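Local coordinates for protein taurocyamine kinase (Schistosoma mansoni, PDB 4WOD) that catalyses the reversible transfer of phosphate between ATP and taurocyamine, a phosphagen kinase reaction that uses magnesium, at residues A[491-497]-A[583-588]; A[511-516]-A[613-617]; A[546-550]-A[564-570]. The protein carries 4 engineered substitutions. All coordinates share one frame; numbering follows the deposited sequence.

Contact 1. Residues A[491-497]-A[583-588]. Engineered in segment 491-497: G493 (natural residue Asp).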
loop_
_atom_site.group_PDB
_atom_site.type_symbol
_atom_site.label_atom_id
_atom_site.label_comp_id
_atom_site.label_asym_id
_atom_site.label_seq_id
_atom_site.Cartn_x
_atom_site.Cartn_y
_atom_site.Cartn_z
ATOM N N VAL A 491 -19.341 -13.699 15.666
ATOM C CA VAL A 491 -20.760 -13.576 15.908
ATOM C C VAL A 491 -21.499 -14.367 14.834
ATOM O O VAL A 491 -21.264 -14.172 13.625
ATOM C CB VAL A 491 -21.215 -12.100 15.891
ATOM C CG1 VAL A 491 -22.755 -11.989 16.034
ATOM C CG2 VAL A 491 -20.481 -11.286 16.984
ATOM N N GLU A 492 -22.383 -15.255 15.266
ATOM C CA GLU A 492 -23.194 -16.038 14.324
ATOM C C GLU A 492 -23.954 -15.176 13.326
ATOM O O GLU A 492 -24.499 -14.133 13.681
ATOM C CB GLU A 492 -24.206 -16.909 15.062
ATOM C CG GLU A 492 -23.666 -18.258 15.507
ATOM C CD GLU A 492 -24.765 -19.153 16.061
ATOM O OE1 GLU A 492 -25.955 -18.842 15.827
ATOM O OE2 GLU A 492 -24.441 -20.155 16.731
ATOM N N GLY A 493 -23.982 -15.611 12.073
ATOM C CA GLY A 493 -24.735 -14.902 11.059
ATOM C C GLY A 493 -23.971 -13.903 10.216
ATOM O O GLY A 493 -24.500 -13.424 9.215
ATOM N N PHE A 494 -22.739 -13.576 10.608
ATOM C CA PHE A 494 -21.933 -12.605 9.866
ATOM C C PHE A 494 -20.732 -13.203 9.147
ATOM O O PHE A 494 -19.991 -14.026 9.704
ATOM C CB PHE A 494 -21.434 -11.503 10.814
ATOM C CG PHE A 494 -22.532 -10.613 11.322
ATOM C CD1 PHE A 494 -22.909 -9.474 10.612
ATOM C CD2 PHE A 494 -23.233 -10.948 12.467
ATOM C CE1 PHE A 494 -23.941 -8.669 11.069
ATOM C CE2 PHE A 494 -24.255 -10.150 12.922
ATOM C CZ PHE A 494 -24.612 -9.012 12.224
ATOM N N LEU A 495 -20.516 -12.743 7.922
ATOM C CA LEU A 495 -19.257 -12.954 7.246
ATOM C C LEU A 495 -18.133 -12.371 8.112
ATOM O O LEU A 495 -18.358 -11.431 8.876
ATOM C CB LEU A 495 -19.256 -12.291 5.871
ATOM C CG LEU A 495 -20.235 -12.888 4.872
ATOM C CD1 LEU A 495 -20.100 -12.167 3.523
ATOM C CD2 LEU A 495 -19.954 -14.377 4.741
ATOM N N PHE A 496 -16.946 -12.938 8.003
ATOM C CA PHE A 496 -15.791 -12.478 8.807
ATOM C C PHE A 496 -15.196 -11.163 8.286
ATOM O O PHE A 496 -15.515 -10.752 7.167
ATOM C CB PHE A 496 -14.731 -13.585 8.848
ATOM C CG PHE A 496 -15.148 -14.778 9.640
ATOM C CD1 PHE A 496 -16.299 -14.745 10.432
ATOM C CD2 PHE A 496 -14.395 -15.949 9.597
ATOM C CE1 PHE A 496 -16.674 -15.859 11.182
ATOM C CE2 PHE A 496 -14.765 -17.049 10.327
ATOM C CZ PHE A 496 -15.911 -17.006 11.123
ATOM N N PRO A 497 -14.335 -10.476 9.095
ATOM C CA PRO A 497 -13.873 -9.147 8.669
ATOM C C PRO A 497 -13.030 -9.172 7.401
ATOM O O PRO A 497 -12.684 -8.123 6.905
ATOM C CB PRO A 497 -13.033 -8.645 9.863
ATOM C CG PRO A 497 -13.588 -9.406 11.062
ATOM C CD PRO A 497 -13.957 -10.781 10.494
ATOM N N CYS A 583 -14.041 -5.828 15.222
ATOM C CA CYS A 583 -13.905 -6.070 13.792
ATOM C C CYS A 583 -12.515 -5.792 13.204
ATOM O O CYS A 583 -12.401 -5.203 12.113
ATOM C CB CYS A 583 -14.939 -5.243 13.022
ATOM S SG CYS A 583 -15.240 -5.881 11.358
ATOM N N GLU A 584 -11.464 -6.218 13.892
ATOM C CA GLU A 584 -10.124 -6.195 13.301
ATOM C C GLU A 584 -9.916 -7.453 12.440
ATOM O O GLU A 584 -10.280 -7.468 11.254
ATOM C CB GLU A 584 -9.036 -6.091 14.371
ATOM C CG GLU A 584 -7.661 -5.901 13.774
ATOM C CD GLU A 584 -6.609 -5.564 14.812
ATOM O OE1 GLU A 584 -5.905 -4.546 14.619
ATOM O OE2 GLU A 584 -6.490 -6.314 15.811
ATOM N N GLU A 585 -9.352 -8.507 13.023
ATOM C CA GLU A 585 -9.249 -9.779 12.293
ATOM C C GLU A 585 -10.441 -10.673 12.594
ATOM O O GLU A 585 -10.979 -11.338 11.705
ATOM C CB GLU A 585 -7.964 -10.521 12.635
ATOM C CG GLU A 585 -7.799 -11.826 11.867
ATOM C CD GLU A 585 -6.494 -12.524 12.188
ATOM O OE1 GLU A 585 -5.433 -11.986 11.813
ATOM O OE2 GLU A 585 -6.525 -13.602 12.818
ATOM N N ASP A 586 -10.839 -10.691 13.861
ATOM C CA ASP A 586 -12.036 -11.392 14.280
ATOM C C ASP A 586 -13.073 -10.341 14.603
ATOM O O ASP A 586 -12.710 -9.166 14.853
ATOM C CB ASP A 586 -11.762 -12.277 15.507
ATOM C CG ASP A 586 -11.004 -13.547 15.162
ATOM O OD1 ASP A 586 -11.402 -14.230 14.191
ATOM O OD2 ASP A 586 -10.027 -13.871 15.865
ATOM N N HIS A 587 -14.346 -10.754 14.633
ATOM C CA HIS A 587 -15.419 -9.831 14.966
ATOM C C HIS A 587 -15.107 -9.134 16.285
ATOM O O HIS A 587 -15.372 -7.952 16.436
ATOM C CB HIS A 587 -16.765 -10.541 15.056
ATOM C CG HIS A 587 -17.268 -11.035 13.731
ATOM N ND1 HIS A 587 -18.139 -12.096 13.611
ATOM C CD2 HIS A 587 -16.985 -10.635 12.471
ATOM C CE1 HIS A 587 -18.382 -12.326 12.331
ATOM N NE2 HIS A 587 -17.700 -11.446 11.618
ATOM N N MET A 588 -14.550 -9.888 17.220
ATOM C CA MET A 588 -14.095 -9.318 18.496
ATOM C C MET A 588 -12.817 -9.949 19.015
ATOM O O MET A 588 -12.596 -11.154 18.871
ATOM C CB MET A 588 -15.166 -9.468 19.573
ATOM C CG MET A 588 -16.394 -8.623 19.415
ATOM S SD MET A 588 -17.520 -9.030 20.799
ATOM C CE MET A 588 -18.078 -10.656 20.349
#

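Contact 2. Residues A[511-516]-A[613-617]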
loop_
_atom_site.group_PDB
_atom_site.type_symbol
_atom_site.label_atom_id
_atom_site.label_comp_id
_atom_site.label_asym_id
_atom_site.label_seq_id
_atom_site.Cartn_x
_atom_site.Cartn_y
_atom_site.Cartn_z
ATOM N N VAL A 511 -24.751 -4.303 16.554
ATOM C CA VAL A 511 -24.947 -5.435 17.469
ATOM C C VAL A 511 -23.961 -5.375 18.630
ATOM O O VAL A 511 -24.361 -5.391 19.802
ATOM C CB VAL A 511 -24.783 -6.813 16.743
ATOM C CG1 VAL A 511 -24.615 -7.978 17.747
ATOM C CG2 VAL A 511 -25.944 -7.078 15.788
ATOM N N ILE A 512 -22.673 -5.297 18.303
ATOM C CA ILE A 512 -21.612 -5.386 19.308
ATOM C C ILE A 512 -21.553 -4.138 20.204
ATOM O O ILE A 512 -21.448 -4.268 21.437
ATOM C CB ILE A 512 -20.216 -5.604 18.639
ATOM C CG1 ILE A 512 -20.127 -7.011 18.040
ATOM C CG2 ILE A 512 -19.108 -5.400 19.636
ATOM C CD1 ILE A 512 -18.842 -7.258 17.268
ATOM N N SER A 513 -21.621 -2.942 19.610
ATOM C CA SER A 513 -21.481 -1.711 20.417
ATOM C C SER A 513 -22.684 -1.552 21.351
ATOM O O SER A 513 -22.535 -1.120 22.498
ATOM C CB SER A 513 -21.317 -0.464 19.549
ATOM O OG SER A 513 -22.481 -0.195 18.784
ATOM N N GLY A 514 -23.859 -1.931 20.867
ATOM C CA GLY A 514 -25.042 -1.991 21.708
ATOM C C GLY A 514 -24.820 -2.804 22.973
ATOM O O GLY A 514 -25.172 -2.363 24.063
ATOM N N ALA A 515 -24.232 -3.991 22.840
ATOM C CA ALA A 515 -23.899 -4.808 24.012
ATOM C C ALA A 515 -22.840 -4.125 24.883
ATOM O O ALA A 515 -22.970 -4.081 26.107
ATOM C CB ALA A 515 -23.413 -6.204 23.586
ATOM N N LEU A 516 -21.795 -3.598 24.259
ATOM C CA LEU A 516 -20.694 -2.997 25.010
ATOM C C LEU A 516 -21.130 -1.760 25.798
ATOM O O LEU A 516 -20.682 -1.555 26.933
ATOM C CB LEU A 516 -19.533 -2.635 24.072
ATOM C CG LEU A 516 -18.898 -3.797 23.284
ATOM C CD1 LEU A 516 -17.750 -3.304 22.398
ATOM C CD2 LEU A 516 -18.407 -4.923 24.197
ATOM N N ILE A 613 -21.184 -9.993 27.350
ATOM C CA ILE A 613 -21.316 -9.723 25.942
ATOM C C ILE A 613 -22.198 -10.787 25.275
ATOM O O ILE A 613 -23.045 -10.457 24.421
ATOM C CB ILE A 613 -19.931 -9.641 25.281
ATOM C CG1 ILE A 613 -19.166 -8.444 25.865
ATOM C CG2 ILE A 613 -20.062 -9.514 23.752
ATOM C CD1 ILE A 613 -17.753 -8.303 25.379
ATOM N N GLY A 614 -22.023 -12.036 25.702
ATOM C CA GLY A 614 -22.707 -13.200 25.145
ATOM C C GLY A 614 -24.211 -13.225 25.361
ATOM O O GLY A 614 -24.954 -13.882 24.620
ATOM N N LYS A 615 -24.674 -12.480 26.359
ATOM C CA LYS A 615 -26.110 -12.263 26.524
ATOM C C LYS A 615 -26.785 -11.673 25.282
ATOM O O LYS A 615 -27.955 -11.964 25.031
ATOM C CB LYS A 615 -26.379 -11.348 27.726
ATOM C CG LYS A 615 -25.867 -11.902 29.044
ATOM C CD LYS A 615 -26.604 -13.167 29.398
ATOM C CE LYS A 615 -26.661 -13.354 30.898
ATOM N NZ LYS A 615 -25.575 -14.239 31.367
ATOM N N SER A 616 -26.061 -10.877 24.490
ATOM C CA SER A 616 -26.703 -10.115 23.407
ATOM C C SER A 616 -26.489 -10.709 22.010
ATOM O O SER A 616 -27.008 -10.182 21.013
ATOM C CB SER A 616 -26.204 -8.666 23.403
ATOM O OG SER A 616 -26.559 -7.992 24.611
ATOM N N MET A 617 -25.726 -11.788 21.930
ATOM C CA MET A 617 -25.437 -12.387 20.631
ATOM C C MET A 617 -24.923 -13.816 20.782
ATOM O O MET A 617 -24.363 -14.173 21.817
ATOM C CB MET A 617 -24.409 -11.527 19.889
ATOM C CG MET A 617 -23.054 -11.514 20.584
ATOM S SD MET A 617 -22.015 -10.119 20.149
ATOM C CE MET A 617 -22.796 -8.820 21.135
#

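Contact 3. Residues A[546-550]-A[564-570]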
loop_
_atom_site.group_PDB
_atom_site.type_symbol
_atom_site.label_atom_id
_atom_site.label_comp_id
_atom_site.label_asym_id
_atom_site.label_seq_id
_atom_site.Cartn_x
_atom_site.Cartn_y
_atom_site.Cartn_z
ATOM N N PHE A 546 -2.952 1.827 22.314
ATOM C CA PHE A 546 -4.161 1.110 21.935
ATOM C C PHE A 546 -4.403 1.450 20.475
ATOM O O PHE A 546 -5.164 2.355 20.157
ATOM C CB PHE A 546 -5.362 1.500 22.799
ATOM C CG PHE A 546 -5.208 1.159 24.253
ATOM C CD1 PHE A 546 -4.237 0.265 24.676
ATOM C CD2 PHE A 546 -6.047 1.739 25.203
ATOM C CE1 PHE A 546 -4.094 -0.041 26.019
ATOM C CE2 PHE A 546 -5.916 1.432 26.545
ATOM C CZ PHE A 546 -4.939 0.542 26.956
ATOM N N LEU A 547 -3.710 0.740 19.594
ATOM C CA LEU A 547 -3.706 1.088 18.184
ATOM C C LEU A 547 -4.662 0.223 17.391
ATOM O O LEU A 547 -4.910 -0.922 17.721
ATOM C CB LEU A 547 -2.295 0.951 17.598
ATOM C CG LEU A 547 -1.182 1.695 18.341
ATOM C CD1 LEU A 547 0.179 1.230 17.841
ATOM C CD2 LEU A 547 -1.354 3.197 18.180
ATOM N N PHE A 548 -5.183 0.782 16.315
ATOM C CA PHE A 548 -5.992 0.009 15.404
ATOM C C PHE A 548 -5.781 0.689 14.056
ATOM O O PHE A 548 -6.528 1.587 13.665
ATOM C CB PHE A 548 -7.454 -0.020 15.884
ATOM C CG PHE A 548 -8.346 -0.983 15.130
ATOM C CD1 PHE A 548 -7.885 -1.680 14.029
ATOM C CD2 PHE A 548 -9.642 -1.226 15.573
ATOM C CE1 PHE A 548 -8.704 -2.550 13.354
ATOM C CE2 PHE A 548 -10.464 -2.111 14.905
ATOM C CZ PHE A 548 -9.986 -2.770 13.791
ATOM N N LYS A 549 -4.703 0.285 13.392
ATOM C CA LYS A 549 -4.305 0.868 12.122
ATOM C C LYS A 549 -4.464 -0.141 10.987
ATOM O O LYS A 549 -4.466 -1.347 11.211
ATOM C CB LYS A 549 -2.853 1.353 12.188
ATOM C CG LYS A 549 -2.466 1.961 13.524
ATOM C CD LYS A 549 -0.986 2.320 13.565
ATOM C CE LYS A 549 -0.620 3.311 12.474
ATOM N NZ LYS A 549 0.349 4.327 12.977
ATOM N N ASN A 550 -4.577 0.359 9.765
ATOM C CA ASN A 550 -4.618 -0.516 8.605
ATOM C C ASN A 550 -3.224 -0.678 8.028
ATOM O O ASN A 550 -2.974 -0.290 6.896
ATOM C CB ASN A 550 -5.588 0.033 7.547
ATOM C CG ASN A 550 -5.265 1.464 7.130
ATOM O OD1 ASN A 550 -4.419 2.129 7.730
ATOM N ND2 ASN A 550 -5.945 1.939 6.093
ATOM N N TRP A 564 -12.482 1.033 4.883
ATOM C CA TRP A 564 -11.874 1.611 6.072
ATOM C C TRP A 564 -12.432 3.006 6.377
ATOM O O TRP A 564 -12.662 3.814 5.460
ATOM C CB TRP A 564 -10.363 1.651 5.871
ATOM C CG TRP A 564 -9.590 2.042 7.074
ATOM C CD1 TRP A 564 -9.009 3.252 7.318
ATOM C CD2 TRP A 564 -9.309 1.220 8.212
ATOM N NE1 TRP A 564 -8.385 3.231 8.542
ATOM C CE2 TRP A 564 -8.551 1.996 9.108
ATOM C CE3 TRP A 564 -9.627 -0.093 8.560
ATOM C CZ2 TRP A 564 -8.102 1.499 10.326
ATOM C CZ3 TRP A 564 -9.184 -0.585 9.773
ATOM C CH2 TRP A 564 -8.422 0.210 10.640
ATOM N N PRO A 565 -12.692 3.290 7.662
ATOM C CA PRO A 565 -12.566 2.409 8.826
ATOM C C PRO A 565 -13.933 1.992 9.364
ATOM O O PRO A 565 -14.107 1.888 10.579
ATOM C CB PRO A 565 -11.852 3.307 9.836
ATOM C CG PRO A 565 -12.416 4.706 9.518
ATOM C CD PRO A 565 -13.024 4.656 8.096
ATOM N N VAL A 566 -14.895 1.778 8.470
ATOM C CA VAL A 566 -16.288 1.595 8.862
ATOM C C VAL A 566 -16.489 0.345 9.720
ATOM O O VAL A 566 -15.957 -0.722 9.418
ATOM C CB VAL A 566 -17.195 1.530 7.609
ATOM C CG1 VAL A 566 -18.643 1.317 7.997
ATOM C CG2 VAL A 566 -17.062 2.815 6.822
ATOM N N GLY A 567 -17.263 0.492 10.789
ATOM C CA GLY A 567 -17.582 -0.604 11.687
ATOM C C GLY A 567 -16.467 -1.070 12.612
ATOM O O GLY A 567 -16.640 -2.073 13.321
ATOM N N ARG A 568 -15.329 -0.368 12.607
ATOM C CA ARG A 568 -14.218 -0.678 13.503
ATOM C C ARG A 568 -14.194 0.249 14.719
ATOM O O ARG A 568 -14.591 1.406 14.625
ATOM C CB ARG A 568 -12.862 -0.561 12.797
ATOM C CG ARG A 568 -12.490 -1.706 11.853
ATOM C CD ARG A 568 -13.245 -1.610 10.546
ATOM N NE ARG A 568 -12.602 -2.395 9.494
ATOM C CZ ARG A 568 -12.758 -2.173 8.194
ATOM N NH1 ARG A 568 -13.525 -1.163 7.774
ATOM N NH2 ARG A 568 -12.129 -2.945 7.318
ATOM N N GLY A 569 -13.691 -0.251 15.847
ATOM C CA GLY A 569 -13.586 0.588 17.029
ATOM C C GLY A 569 -12.932 -0.117 18.198
ATOM O O GLY A 569 -12.657 -1.312 18.148
ATOM N N ILE A 570 -12.673 0.652 19.251
ATOM C CA ILE A 570 -12.081 0.148 20.468
ATOM C C ILE A 570 -12.973 0.530 21.641
ATOM O O ILE A 570 -13.383 1.684 21.757
ATOM C CB ILE A 570 -10.653 0.711 20.693
ATOM C CG1 ILE A 570 -9.739 0.352 19.511
ATOM C CG2 ILE A 570 -10.062 0.183 22.018
ATOM C CD1 ILE A 570 -8.374 1.004 19.584
#

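Contact 1. Residues A[491-497]-A[583-588]
H587 reaches between the two arms of the loop 491-497 and is gripped at both ring nitrogens. V491 N gives its proton to ND1 at 2.9 Å, almost perfectly straight (179°) and exactly in the imidazole plane. At the other edge NE2 donates to L495 O at 2.8 Å, arriving above the carbonyl plane. One nitrogen accepts and the other donates, so the pair fixes the ring's rotation and is consistent with a neutral imidazole carrying its proton on NE2. The torsion that sets CG opposite the carbonyl carbon (chi1 -69°) aims the ring into this gap. F496 turns an edge to the imidazole face in an offset edge-to-face pair, centroids 5.4 Å apart, while F494 brings CB to within 3.5 Å of CE1.

The tightest packing continues at P497, whose ring is pushed into the bend of 583-588. P497 CB lies 3.3 Å from E584 O, and its CD is equally near E585 O, a buried carbonyl oxygen with no polar partner in the model. Beside them, C583 SG rests against P497 CB at 3.8 Å.

The solvent side is looser. E492 and the engineered G493, at the corners of a type II turn, stand in solvent and make no contact with 583-588. The partly exposed acids E584 and E585 leave the backbone on the side away from 491-497; E584 pairs with R589, whereas D586 accepts a bond from C630 N.

The segment 583-588 is the connection between the antiparallel strands 578-582 and 588-595, and its Glu-Glu-Asp-His sequence recurs in the first repeat. By sequence, E585 corresponds to E222 there, which lines the arginine pocket, so the contact probably shapes the matching substrate site.

Contact 2. Residues A[511-516]-A[613-617]
Where V511, I512, A515 and L516 meet I613, S616 and M617, no side chain is a ring or other planar group; the flat groups in the contact are peptide groups only, and I613 O, for example, lies 4.3 Å from A515 CB. Contact is therefore made mainly by methyls, methylenes and sulfur.

M617 does most of the work. Its CG sits between the backbone N and carbonyl carbon (chi1 66°), and a bend at chi3 folds CE back onto the helix. CE touches A515 CB at 3.6 Å and V511 CG1 at 3.9 Å, while SD lies against I512 CG1 at 4.2 Å. The small A515 thus takes a methyl on its CB, with S616 CB beside it at 3.7 Å.

One turn on from I512, L516 CD2 meets I613 CD1 at 3.6 Å, two branch ends at an oblique crossing. I512, L516 and I613 also lean on V580, V582 and M588 of the sheet, so the inner side is buried, whereas S616 lies at the exposed margin.

This is apolar packing of helix 502-517 against the last part of helix 599-614 and the residues that follow, both laid on the antiparallel sheet of the phosphagen kinase catalytic domain.

Contact 3. Residues A[546-550]-A[564-570]
F548 runs from the loop 546-550 into the groove made by 564-570, and each part of it has a neighbour. CB meets I570 CD1 at 3.9 Å. With CG opposite the backbone N (chi1 -171°), the ring is carried onward: CD1 and CE1 face W564, CE1 lying 3.9 Å from its CH2, and CD2 has G569 O at its edge, in plane. At the far end CZ presses on R568 CG at 3.3 Å, with CE2 on R568 CB at 3.5 Å. W564 turns an edge toward the face of the F548 ring, an offset edge-to-face pair with planes at 75°.

The indole is sandwiched in turn. N550 CB sits 3.8 Å from the six-membered ring centroid in a CH-pi contact, its amide stacked 13° from parallel, and P565 CB lies over the opposite face. W564 CE3 lies over the guanidinium of R568, whose NH1 bonds to V566 O at 3.0 Å; NH2 goes to the carbonyls of R562 and G560.

A cis peptide precedes P565, and the type II turn P565-R568 leads into strand 569-573. The aromatic contact thus fastens the loop following H545, a predicted ATP ligand, to the start of a strand in the catalytic sheet of the guanidino kinase fold.

How the contacts relate
Contact 1 touches both of the others, its centre about 13 Å from each of theirs. Toward contact 2 it is joined by M588, whose CG lies 3.5 Å from I512 CD1, and by V491 CG2, 3.7 Å from M617 SD. Toward contact 3, C583 O lies 3.5 Å from R568 CG, and E584 CA is equally close to F548 CZ. Contacts 2 and 3 do not touch; their nearest atoms are about 6 Å apart. Contact 1 borders the predicted catalytic centre: the side chain of E585 is about 4 Å from that of C631, the predicted active-site residue. The bound arginine occupies the other repeat.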